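Local coordinates for N-acetylmuramoyl-L-alanine amidase domain-containing protein SAOUHSC_02979 (Staphylococcus aureus, PDB 5T1Q), which probably acts as a secreted amidase of the bacterial cell wall, the present chain being its portion with the glucosaminidase-type and CHAP domains, at residues Lys237-Ser243 with Tyr258-Phe264; Gly251-Tyr256 with Ser330-Val334; Arg295-Phe301 with Gly313-Glu319. Residue numbers count along the deposited sequence, not the author numbering.

Interaction 1: Lys237-Ser243 with Tyr258-Phe264; sequences KPFREVS and YNRMKQF
Segment 237-243, extended from Lys237 to Glu241 and breaking at Val242 (-91/-68), lies along the end of helix 253-262, and its first two carbonyls are bonded by the side chains of Arg260 and Gln263. Lys237 presents its O to Arg260, whose t, p, t, t chain brings NH1 (2.9 Å) and NH2 (2.7 Å) onto that one acceptor in the guanidinium plane; Lys237 NZ reaches weakly to Gln263 O at 3.2 Å. Pro238 O accepts from Gln263 NE2 at 2.9 Å. Gln263 OE1 takes Arg260 NH1 at 2.9 Å, so these side chains brace each other. Phe239 (chi1 t, CA 6.9 Å from Arg260 CA) sets its ring edge against Asn259 CB, 4.1 Å from CE1. Glu241 CB points away, its CA 6.3 Å from Asn259 CA. Val242 CG2 packs 3.5 Å from Gln263 CG, and Ser243 CB lies 4.1 Å from Lys262 CD. These bonds fasten the loop before helix 253-262 to the C-terminal part of that CHAP-domain helix, which opens with Cys253, the probable nucleophile.

Interaction 2: Gly251-Tyr256 with Ser330-Val334; sequences GQCTWY and SESNV
This is a buried helix-to-strand contact within the CHAP domain, where the start of helix 253-262 meets the end of strand 327-332, and Ser332 is its pivot. Cys253 and Ser332 mark the closest backbone approach, with CA atoms 5.0 Å apart. Before the helix, Gly251 has positive phi (81/-19) and Gln252 is extended (-69/169) at the N-cap position; from Cys253 onward the backbone is helical, with Tyr256 N bonded to Gln252 O at 2.9 Å. The strand runs extended through Ser332 (-125/156), and Asn333 then turns to 55/33. Ser332, chi1 p, points its side chain at the helix start and donates from OG to Gly251 O at 2.8 Å; Tyr256 CB packs on the same OG at 3.3 Å. Tyr256 (chi1 t) lays one ring face over the backbone of Glu331 and brings OH to 2.7 Å from Ser330 OG, whose hydrogen-bond partner outside the segments is Glu319. Two waters bridge the segments. One accepts from Gln252 NE2 (2.9 Å) and, weakly, from Asn333 ND2 (2.6 Å); the other donates to Cys253 O (2.9 Å) and accepts from Ser332 N (3.3 Å). A cysteine at the N-terminus of a helix packed against a sheet is the hallmark of papain-like peptidases, and Cys253 is consistent with a nucleophile of that kind. Glu331 is hydrogen-bonded to His314, consistent with a Cys-His-Glu triad, and forms a salt bridge with Arg343. Around the contact, Cys253 touches His314 and Val315 of strand 314-321 and Tyr256 leans on Ile340, so the helix start rests across three neighbouring strands.

Interaction 3: Arg295-Phe301 with Gly313-Glu319; sequences RHAAVVF and GHVAFVE
Alanine and valine side chains fill the centre of this antiparallel pair, with strands 298-301 and 314-319 at 148° and axes 4.6 Å apart. Val300 CG2 and Ala298 CB lie 4.1 and 4.3 Å from Val315 CG2, on the face they share with Phe317, toward helix 253-262. On the other face Val299 CG1 packs 3.8 Å from Ala316 CB, beside Phe301 and His314, whose NE2 is hydrogen-bonded to Glu331, consistent with a Cys-His-Glu site with Cys253. The hydrogen-bonded pairs are Val299-Ala316 (N to O 2.7 Å, O to N 3.0 Å) and Phe301-His314 (Phe301 N to His314 O 2.9 Å, His314 N to Phe301 O 3.1 Å), alternating with non-hydrogen-bonded Ala298-Phe317 and Val300-Val315. At one end His296 (65/21) forms a G1-type beta bulge: His296 N donates to Val318 O (2.8 Å), and Val318 N to Ala297 O (3.0 Å). Separate waters join Glu319 O to Arg295 NE and His296 NE2. The chemistry implies an apolar, backbone-bonded strand pair whose end beyond the bulge is bridged by water.

How the interactions relate
The three contacts illustrate how a papain-like core is assembled from a helix and a sheet. Interactions 1 and 2 share helix 253-262; interactions 2 and 3 meet in one sheet, where strand 327-332 of interaction 2 neighbours strand 314-321 of interaction 3. The separations 1-2, 2-3 and 1-3 are about 12, 10 and 14 Å between centres. Along the chain, 1 and 2 interleave, 1 finishes before 3 begins, and 3 falls between the two segments of 2. Arg260 NH2 and Glu319 OE1 (2.9 Å) bridge 1 to 3. Between 2 and 3, Glu331 OE1 approaches His314 NE2 at 2.7 Å while Cys253 SG is 3.9 Å from His314 ND1, consistent with a Cys-His-Glu active site.

Interaction 1: Lys237-Ser243 with Tyr258-Phe264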
loop_
_atom_site.group_PDB
_atom_site.type_symbol
_atom_site.label_atom_id
_atom_site.label_comp_id
_atom_site.label_asym_id
_atom_site.label_seq_id
_atom_site.Cartn_x
_atom_site.Cartn_y
_atom_site.Cartn_z
ATOM N N LYS A 237 -13.928 -14.486 -0.837
ATOM C CA LYS A 237 -13.096 -14.395 0.365
ATOM C C LYS A 237 -12.326 -13.063 0.391
ATOM O O LYS A 237 -11.806 -12.623 -0.640
ATOM C CB LYS A 237 -12.116 -15.577 0.410
ATOM C CG LYS A 237 -11.139 -15.561 1.573
ATOM C CD LYS A 237 -10.093 -16.662 1.460
ATOM C CE LYS A 237 -10.685 -18.044 1.660
ATOM N NZ LYS A 237 -9.614 -19.074 1.743
ATOM N N PRO A 238 -12.267 -12.409 1.563
ATOM C CA PRO A 238 -11.535 -11.145 1.630
ATOM C C PRO A 238 -10.037 -11.334 1.408
ATOM O O PRO A 238 -9.496 -12.425 1.673
ATOM C CB PRO A 238 -11.814 -10.630 3.056
ATOM C CG PRO A 238 -12.304 -11.816 3.834
ATOM C CD PRO A 238 -12.933 -12.750 2.840
ATOM N N PHE A 239 -9.375 -10.295 0.904
ATOM C CA PHE A 239 -7.954 -10.373 0.690
ATOM C C PHE A 239 -7.209 -10.297 2.010
ATOM O O PHE A 239 -7.613 -9.570 2.901
ATOM C CB PHE A 239 -7.438 -9.265 -0.232
ATOM C CG PHE A 239 -5.943 -9.324 -0.454
ATOM C CD1 PHE A 239 -5.392 -10.322 -1.241
ATOM C CD2 PHE A 239 -5.095 -8.409 0.150
ATOM C CE1 PHE A 239 -4.021 -10.407 -1.438
ATOM C CE2 PHE A 239 -3.725 -8.481 -0.041
ATOM C CZ PHE A 239 -3.186 -9.482 -0.843
ATOM N N ARG A 240 -6.134 -11.072 2.112
ATOM C CA ARG A 240 -5.237 -11.066 3.280
ATOM C C ARG A 240 -3.846 -11.432 2.794
ATOM O O ARG A 240 -3.697 -12.277 1.917
ATOM C CB ARG A 240 -5.686 -12.034 4.396
ATOM C CG ARG A 240 -7.023 -11.681 5.036
ATOM C CD ARG A 240 -7.318 -12.423 6.344
ATOM N NE ARG A 240 -6.675 -11.836 7.544
ATOM C CZ ARG A 240 -5.536 -12.250 8.127
ATOM N NH1 ARG A 240 -5.092 -11.624 9.220
ATOM N NH2 ARG A 240 -4.835 -13.282 7.652
ATOM N N GLU A 241 -2.841 -10.764 3.346
ATOM C CA GLU A 241 -1.443 -11.017 3.008
ATOM C C GLU A 241 -1.068 -12.281 3.770
ATOM O O GLU A 241 -1.151 -12.328 4.997
ATOM C CB GLU A 241 -0.589 -9.808 3.410
ATOM C CG GLU A 241 0.869 -9.823 2.958
ATOM C CD GLU A 241 1.559 -8.460 3.123
ATOM O OE1 GLU A 241 0.902 -7.403 2.916
ATOM O OE2 GLU A 241 2.776 -8.439 3.423
ATOM N N VAL A 242 -0.690 -13.317 3.030
ATOM C CA VAL A 242 -0.412 -14.622 3.615
ATOM C C VAL A 242 1.054 -14.796 4.000
ATOM O O VAL A 242 1.402 -14.864 5.184
ATOM C CB VAL A 242 -0.808 -15.755 2.619
ATOM C CG1 VAL A 242 -0.610 -17.135 3.251
ATOM C CG2 VAL A 242 -2.244 -15.574 2.145
ATOM N N SER A 243 1.903 -14.847 2.981
ATOM C CA SER A 243 3.317 -15.115 3.171
ATOM C C SER A 243 4.112 -13.961 3.771
ATOM O O SER A 243 3.661 -12.810 3.814
ATOM C CB SER A 243 3.947 -15.519 1.828
ATOM O OG SER A 243 3.828 -14.477 0.872
ATOM N N TYR A 258 0.284 -13.598 -6.759
ATOM C CA TYR A 258 1.038 -14.555 -5.973
ATOM C C TYR A 258 0.373 -14.752 -4.609
ATOM O O TYR A 258 0.124 -15.888 -4.197
ATOM C CB TYR A 258 2.488 -14.081 -5.802
ATOM C CG TYR A 258 3.326 -14.944 -4.869
ATOM C CD1 TYR A 258 3.341 -14.705 -3.489
ATOM C CD2 TYR A 258 4.108 -15.982 -5.363
ATOM C CE1 TYR A 258 4.100 -15.498 -2.627
ATOM C CE2 TYR A 258 4.870 -16.777 -4.511
ATOM C CZ TYR A 258 4.855 -16.536 -3.148
ATOM O OH TYR A 258 5.625 -17.326 -2.318
ATOM N N ASN A 259 0.071 -13.639 -3.930
ATOM C CA ASN A 259 -0.564 -13.688 -2.594
ATOM C C ASN A 259 -1.997 -14.181 -2.617
ATOM O O ASN A 259 -2.383 -15.009 -1.802
ATOM C CB ASN A 259 -0.483 -12.330 -1.893
ATOM C CG ASN A 259 0.905 -12.054 -1.330
ATOM O OD1 ASN A 259 1.733 -11.420 -1.974
ATOM N ND2 ASN A 259 1.195 -12.621 -0.184
ATOM N N ARG A 260 -2.785 -13.701 -3.568
ATOM C CA ARG A 260 -4.182 -14.110 -3.638
ATOM C C ARG A 260 -4.290 -15.605 -3.874
ATOM O O ARG A 260 -5.141 -16.258 -3.283
ATOM C CB ARG A 260 -4.920 -13.314 -4.722
ATOM C CG ARG A 260 -6.405 -13.626 -4.870
ATOM C CD ARG A 260 -7.163 -13.351 -3.594
ATOM N NE ARG A 260 -8.606 -13.472 -3.763
ATOM C CZ ARG A 260 -9.492 -13.340 -2.783
ATOM N NH1 ARG A 260 -9.092 -13.102 -1.534
ATOM N NH2 ARG A 260 -10.790 -13.463 -3.047
HETATM N N MSE A 261 -3.408 -16.147 -4.719
HETATM C CA MSE A 261 -3.402 -17.591 -5.013
HETATM C C MSE A 261 -3.100 -18.387 -3.762
HETATM O O MSE A 261 -3.678 -19.454 -3.541
HETATM C CB MSE A 261 -2.387 -17.954 -6.096
HETATM C CG MSE A 261 -2.916 -17.588 -7.481
HETATM SE SE MSE A 261 -1.555 -18.005 -8.855
HETATM C CE MSE A 261 -2.272 -19.806 -9.138
ATOM N N LYS A 262 -2.175 -17.888 -2.949
ATOM C CA LYS A 262 -1.832 -18.562 -1.687
ATOM C C LYS A 262 -2.986 -18.681 -0.698
ATOM O O LYS A 262 -3.031 -19.638 0.048
ATOM C CB LYS A 262 -0.634 -17.914 -1.000
ATOM C CG LYS A 262 0.671 -18.585 -1.355
ATOM C CD LYS A 262 1.867 -17.902 -0.718
ATOM C CE LYS A 262 3.087 -18.813 -0.768
ATOM N NZ LYS A 262 3.308 -19.405 -2.121
ATOM N N GLN A 263 -3.914 -17.728 -0.690
ATOM C CA GLN A 263 -5.068 -17.823 0.203
ATOM C C GLN A 263 -5.898 -19.068 -0.076
ATOM O O GLN A 263 -6.634 -19.533 0.796
ATOM C CB GLN A 263 -5.981 -16.612 0.081
ATOM C CG GLN A 263 -5.354 -15.300 0.484
ATOM C CD GLN A 263 -6.385 -14.200 0.549
ATOM O OE1 GLN A 263 -6.479 -13.373 -0.359
ATOM N NE2 GLN A 263 -7.217 -14.225 1.590
ATOM N N PHE A 264 -5.804 -19.584 -1.303
ATOM C CA PHE A 264 -6.544 -20.779 -1.675
ATOM C C PHE A 264 -5.672 -22.044 -1.734
ATOM O O PHE A 264 -6.053 -23.030 -2.351
ATOM C CB PHE A 264 -7.279 -20.537 -2.986
ATOM C CG PHE A 264 -8.253 -19.399 -2.916
ATOM C CD1 PHE A 264 -9.482 -19.561 -2.284
ATOM C CD2 PHE A 264 -7.937 -18.154 -3.458
ATOM C CE1 PHE A 264 -10.388 -18.503 -2.221
ATOM C CE2 PHE A 264 -8.840 -17.102 -3.402
ATOM C CZ PHE A 264 -10.068 -17.276 -2.787
#

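Interaction 2: Gly251-Tyr256 with Ser330-Val334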
loop_
_atom_site.group_PDB
_atom_site.type_symbol
_atom_site.label_atom_id
_atom_site.label_comp_id
_atom_site.label_asym_id
_atom_site.label_seq_id
_atom_site.Cartn_x
_atom_site.Cartn_y
_atom_site.Cartn_z
ATOM N N GLY A 251 2.744 -5.028 -3.487
ATOM C CA GLY A 251 1.596 -4.318 -4.048
ATOM C C GLY A 251 1.395 -4.356 -5.552
ATOM O O GLY A 251 0.298 -4.089 -6.015
ATOM N N GLN A 252 2.423 -4.683 -6.327
ATOM C CA GLN A 252 2.266 -4.710 -7.800
ATOM C C GLN A 252 1.359 -5.865 -8.244
ATOM O O GLN A 252 1.023 -6.738 -7.435
ATOM C CB GLN A 252 3.632 -4.756 -8.475
ATOM C CG GLN A 252 4.468 -3.533 -8.131
ATOM C CD GLN A 252 3.804 -2.236 -8.576
ATOM O OE1 GLN A 252 3.333 -2.123 -9.704
ATOM N NE2 GLN A 252 3.750 -1.262 -7.686
ATOM N N CYS A 253 0.950 -5.863 -9.510
ATOM C CA CYS A 253 -0.012 -6.863 -9.992
ATOM C C CYS A 253 0.483 -8.286 -9.807
ATOM O O CYS A 253 -0.284 -9.170 -9.502
ATOM C CB CYS A 253 -0.402 -6.623 -11.444
ATOM S SG CYS A 253 0.949 -6.676 -12.643
ATOM N N THR A 254 1.784 -8.464 -9.997
ATOM C CA THR A 254 2.462 -9.743 -9.854
ATOM C C THR A 254 2.403 -10.204 -8.403
ATOM O O THR A 254 1.992 -11.322 -8.114
ATOM C CB THR A 254 3.928 -9.595 -10.291
ATOM O OG1 THR A 254 4.453 -8.409 -9.711
ATOM C CG2 THR A 254 4.033 -9.444 -11.786
ATOM N N TRP A 255 2.795 -9.324 -7.492
ATOM C CA TRP A 255 2.723 -9.623 -6.059
ATOM C C TRP A 255 1.296 -9.972 -5.622
ATOM O O TRP A 255 1.086 -10.866 -4.813
ATOM C CB TRP A 255 3.231 -8.417 -5.241
ATOM C CG TRP A 255 3.065 -8.568 -3.759
ATOM C CD1 TRP A 255 3.980 -9.049 -2.873
ATOM C CD2 TRP A 255 1.898 -8.240 -2.993
ATOM N NE1 TRP A 255 3.456 -9.034 -1.598
ATOM C CE2 TRP A 255 2.180 -8.543 -1.650
ATOM C CE3 TRP A 255 0.649 -7.719 -3.317
ATOM C CZ2 TRP A 255 1.250 -8.348 -0.624
ATOM C CZ3 TRP A 255 -0.281 -7.521 -2.289
ATOM C CH2 TRP A 255 0.030 -7.833 -0.966
ATOM N N TYR A 256 0.317 -9.255 -6.145
ATOM C CA TYR A 256 -1.064 -9.488 -5.726
ATOM C C TYR A 256 -1.526 -10.888 -6.110
ATOM O O TYR A 256 -2.099 -11.592 -5.280
ATOM C CB TYR A 256 -2.036 -8.405 -6.268
ATOM C CG TYR A 256 -3.463 -8.758 -5.961
ATOM C CD1 TYR A 256 -4.019 -8.472 -4.708
ATOM C CD2 TYR A 256 -4.256 -9.433 -6.903
ATOM C CE1 TYR A 256 -5.318 -8.829 -4.414
ATOM C CE2 TYR A 256 -5.553 -9.815 -6.606
ATOM C CZ TYR A 256 -6.081 -9.506 -5.367
ATOM O OH TYR A 256 -7.362 -9.869 -5.073
ATOM N N SER A 330 -9.737 -9.985 -9.962
ATOM C CA SER A 330 -9.280 -9.038 -8.968
ATOM C C SER A 330 -7.801 -8.751 -9.306
ATOM O O SER A 330 -7.075 -9.609 -9.842
ATOM C CB SER A 330 -9.478 -9.550 -7.532
ATOM O OG SER A 330 -8.696 -10.696 -7.259
ATOM N N GLU A 331 -7.354 -7.553 -8.978
ATOM C CA GLU A 331 -6.021 -7.112 -9.368
ATOM C C GLU A 331 -5.615 -5.925 -8.511
ATOM O O GLU A 331 -6.435 -5.404 -7.771
ATOM C CB GLU A 331 -6.066 -6.713 -10.844
ATOM C CG GLU A 331 -7.166 -5.695 -11.123
ATOM C CD GLU A 331 -7.572 -5.581 -12.574
ATOM O OE1 GLU A 331 -6.855 -6.090 -13.470
ATOM O OE2 GLU A 331 -8.632 -4.953 -12.829
ATOM N N SER A 332 -4.352 -5.519 -8.604
ATOM C CA SER A 332 -3.853 -4.388 -7.848
ATOM C C SER A 332 -3.226 -3.366 -8.774
ATOM O O SER A 332 -2.783 -3.692 -9.870
ATOM C CB SER A 332 -2.790 -4.839 -6.846
ATOM O OG SER A 332 -1.642 -5.347 -7.536
ATOM N N ASN A 333 -3.190 -2.131 -8.288
ATOM C CA ASN A 333 -2.583 -0.989 -8.950
ATOM C C ASN A 333 -3.040 -0.634 -10.377
ATOM O O ASN A 333 -2.250 -0.113 -11.155
ATOM C CB ASN A 333 -1.041 -1.037 -8.799
ATOM C CG ASN A 333 -0.584 -0.689 -7.371
ATOM O OD1 ASN A 333 -1.209 -1.086 -6.385
ATOM N ND2 ASN A 333 0.484 0.063 -7.259
ATOM N N VAL A 334 -4.317 -0.877 -10.702
ATOM C CA VAL A 334 -4.875 -0.412 -11.986
ATOM C C VAL A 334 -5.868 0.733 -11.736
ATOM O O VAL A 334 -5.971 1.638 -12.547
ATOM C CB VAL A 334 -5.556 -1.516 -12.846
ATOM C CG1 VAL A 334 -4.650 -2.718 -12.980
ATOM C CG2 VAL A 334 -6.913 -1.918 -12.299
HETATM O O HOH W 1 2.586 1.330 -8.242
HETATM O O HOH W 2 -2.977 -8.111 -10.038
#

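Interaction 3: Arg295-Phe301 with Gly313-Glu319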
loop_
_atom_site.group_PDB
_atom_site.type_symbol
_atom_site.label_atom_id
_atom_site.label_comp_id
_atom_site.label_asym_id
_atom_site.label_seq_id
_atom_site.Cartn_x
_atom_site.Cartn_y
_atom_site.Cartn_z
ATOM N N ARG A 295 -11.397 -20.886 -12.795
ATOM C CA ARG A 295 -11.537 -20.313 -11.474
ATOM C C ARG A 295 -10.240 -20.456 -10.678
ATOM O O ARG A 295 -9.638 -21.515 -10.664
ATOM C CB ARG A 295 -12.695 -21.002 -10.747
ATOM C CG ARG A 295 -13.046 -20.415 -9.399
ATOM C CD ARG A 295 -14.268 -21.105 -8.823
ATOM N NE ARG A 295 -14.633 -20.531 -7.535
ATOM C CZ ARG A 295 -14.265 -21.021 -6.351
ATOM N NH1 ARG A 295 -14.664 -20.411 -5.237
ATOM N NH2 ARG A 295 -13.509 -22.124 -6.259
ATOM N N HIS A 296 -9.823 -19.358 -10.053
ATOM C CA HIS A 296 -8.604 -19.278 -9.237
ATOM C C HIS A 296 -7.280 -19.470 -9.967
ATOM O O HIS A 296 -6.239 -19.767 -9.353
ATOM C CB HIS A 296 -8.679 -20.184 -7.994
ATOM C CG HIS A 296 -9.789 -19.818 -7.057
ATOM N ND1 HIS A 296 -10.302 -20.695 -6.133
ATOM C CD2 HIS A 296 -10.533 -18.689 -6.955
ATOM C CE1 HIS A 296 -11.268 -20.103 -5.453
ATOM N NE2 HIS A 296 -11.425 -18.882 -5.929
ATOM N N ALA A 297 -7.309 -19.268 -11.270
ATOM C CA ALA A 297 -6.118 -19.301 -12.059
ATOM C C ALA A 297 -5.601 -17.876 -12.121
ATOM O O ALA A 297 -6.344 -16.927 -11.853
ATOM C CB ALA A 297 -6.430 -19.798 -13.460
ATOM N N ALA A 298 -4.317 -17.731 -12.416
ATOM C CA ALA A 298 -3.742 -16.418 -12.698
ATOM C C ALA A 298 -4.106 -16.151 -14.167
ATOM O O ALA A 298 -3.950 -17.046 -15.000
ATOM C CB ALA A 298 -2.236 -16.439 -12.532
ATOM N N VAL A 299 -4.622 -14.968 -14.483
ATOM C CA VAL A 299 -4.968 -14.652 -15.868
ATOM C C VAL A 299 -3.981 -13.622 -16.394
ATOM O O VAL A 299 -3.772 -12.561 -15.788
ATOM C CB VAL A 299 -6.445 -14.237 -16.053
ATOM C CG1 VAL A 299 -6.821 -13.074 -15.152
ATOM C CG2 VAL A 299 -6.731 -13.907 -17.512
ATOM N N VAL A 300 -3.353 -13.956 -17.519
ATOM C CA VAL A 300 -2.344 -13.096 -18.094
ATOM C C VAL A 300 -2.803 -12.353 -19.350
ATOM O O VAL A 300 -3.421 -12.944 -20.239
ATOM C CB VAL A 300 -1.109 -13.922 -18.451
ATOM C CG1 VAL A 300 -0.047 -13.044 -19.112
ATOM C CG2 VAL A 300 -0.575 -14.627 -17.214
ATOM N N PHE A 301 -2.445 -11.062 -19.387
ATOM C CA PHE A 301 -2.651 -10.152 -20.497
ATOM C C PHE A 301 -1.264 -9.905 -21.099
ATOM O O PHE A 301 -0.357 -9.427 -20.384
ATOM C CB PHE A 301 -3.152 -8.776 -20.002
ATOM C CG PHE A 301 -4.569 -8.761 -19.482
ATOM C CD1 PHE A 301 -4.868 -9.246 -18.220
ATOM C CD2 PHE A 301 -5.591 -8.210 -20.242
ATOM C CE1 PHE A 301 -6.168 -9.208 -17.731
ATOM C CE2 PHE A 301 -6.902 -8.178 -19.765
ATOM C CZ PHE A 301 -7.188 -8.658 -18.506
ATOM N N GLY A 313 2.520 -5.730 -19.840
ATOM C CA GLY A 313 1.294 -6.510 -19.828
ATOM C C GLY A 313 0.681 -6.405 -18.435
ATOM O O GLY A 313 0.938 -5.456 -17.696
ATOM N N HIS A 314 -0.076 -7.411 -18.051
ATOM C CA HIS A 314 -0.747 -7.387 -16.778
ATOM C C HIS A 314 -1.107 -8.790 -16.349
ATOM O O HIS A 314 -1.191 -9.687 -17.178
ATOM C CB HIS A 314 -2.009 -6.514 -16.919
ATOM C CG HIS A 314 -2.783 -6.361 -15.658
ATOM N ND1 HIS A 314 -2.269 -5.728 -14.549
ATOM C CD2 HIS A 314 -4.047 -6.719 -15.336
ATOM C CE1 HIS A 314 -3.175 -5.735 -13.580
ATOM N NE2 HIS A 314 -4.259 -6.337 -14.030
ATOM N N VAL A 315 -1.288 -8.979 -15.050
ATOM C CA VAL A 315 -1.717 -10.249 -14.507
ATOM C C VAL A 315 -2.761 -9.990 -13.411
ATOM O O VAL A 315 -2.664 -9.026 -12.646
ATOM C CB VAL A 315 -0.525 -11.141 -14.060
ATOM C CG1 VAL A 315 0.220 -10.547 -12.866
ATOM C CG2 VAL A 315 -0.984 -12.543 -13.740
ATOM N N ALA A 316 -3.770 -10.854 -13.360
ATOM C CA ALA A 316 -4.875 -10.738 -12.413
ATOM C C ALA A 316 -5.280 -12.115 -11.940
ATOM O O ALA A 316 -4.788 -13.118 -12.461
ATOM C CB ALA A 316 -6.055 -10.041 -13.064
ATOM N N PHE A 317 -6.152 -12.163 -10.940
ATOM C CA PHE A 317 -6.622 -13.417 -10.364
ATOM C C PHE A 317 -8.078 -13.653 -10.746
ATOM O O PHE A 317 -8.901 -12.754 -10.594
ATOM C CB PHE A 317 -6.470 -13.359 -8.838
ATOM C CG PHE A 317 -6.945 -14.601 -8.128
ATOM C CD1 PHE A 317 -6.126 -15.705 -8.024
ATOM C CD2 PHE A 317 -8.212 -14.665 -7.570
ATOM C CE1 PHE A 317 -6.548 -16.860 -7.374
ATOM C CE2 PHE A 317 -8.653 -15.822 -6.930
ATOM C CZ PHE A 317 -7.810 -16.918 -6.825
ATOM N N VAL A 318 -8.401 -14.847 -11.241
ATOM C CA VAL A 318 -9.773 -15.177 -11.621
ATOM C C VAL A 318 -10.611 -15.548 -10.374
ATOM O O VAL A 318 -10.431 -16.622 -9.794
ATOM C CB VAL A 318 -9.828 -16.349 -12.620
ATOM C CG1 VAL A 318 -11.270 -16.676 -13.007
ATOM C CG2 VAL A 318 -9.010 -16.035 -13.857
ATOM N N GLU A 319 -11.516 -14.654 -9.970
ATOM C CA GLU A 319 -12.397 -14.908 -8.827
ATOM C C GLU A 319 -13.568 -15.811 -9.224
ATOM O O GLU A 319 -14.028 -16.624 -8.433
ATOM C CB GLU A 319 -12.971 -13.608 -8.269
ATOM C CG GLU A 319 -11.951 -12.611 -7.745
ATOM C CD GLU A 319 -11.287 -13.011 -6.430
ATOM O OE1 GLU A 319 -11.709 -14.010 -5.786
ATOM O OE2 GLU A 319 -10.346 -12.291 -6.017
HETATM O O HOH W 3 -16.244 -18.450 -8.153
HETATM O O HOH W 4 -12.922 -16.494 -5.728
#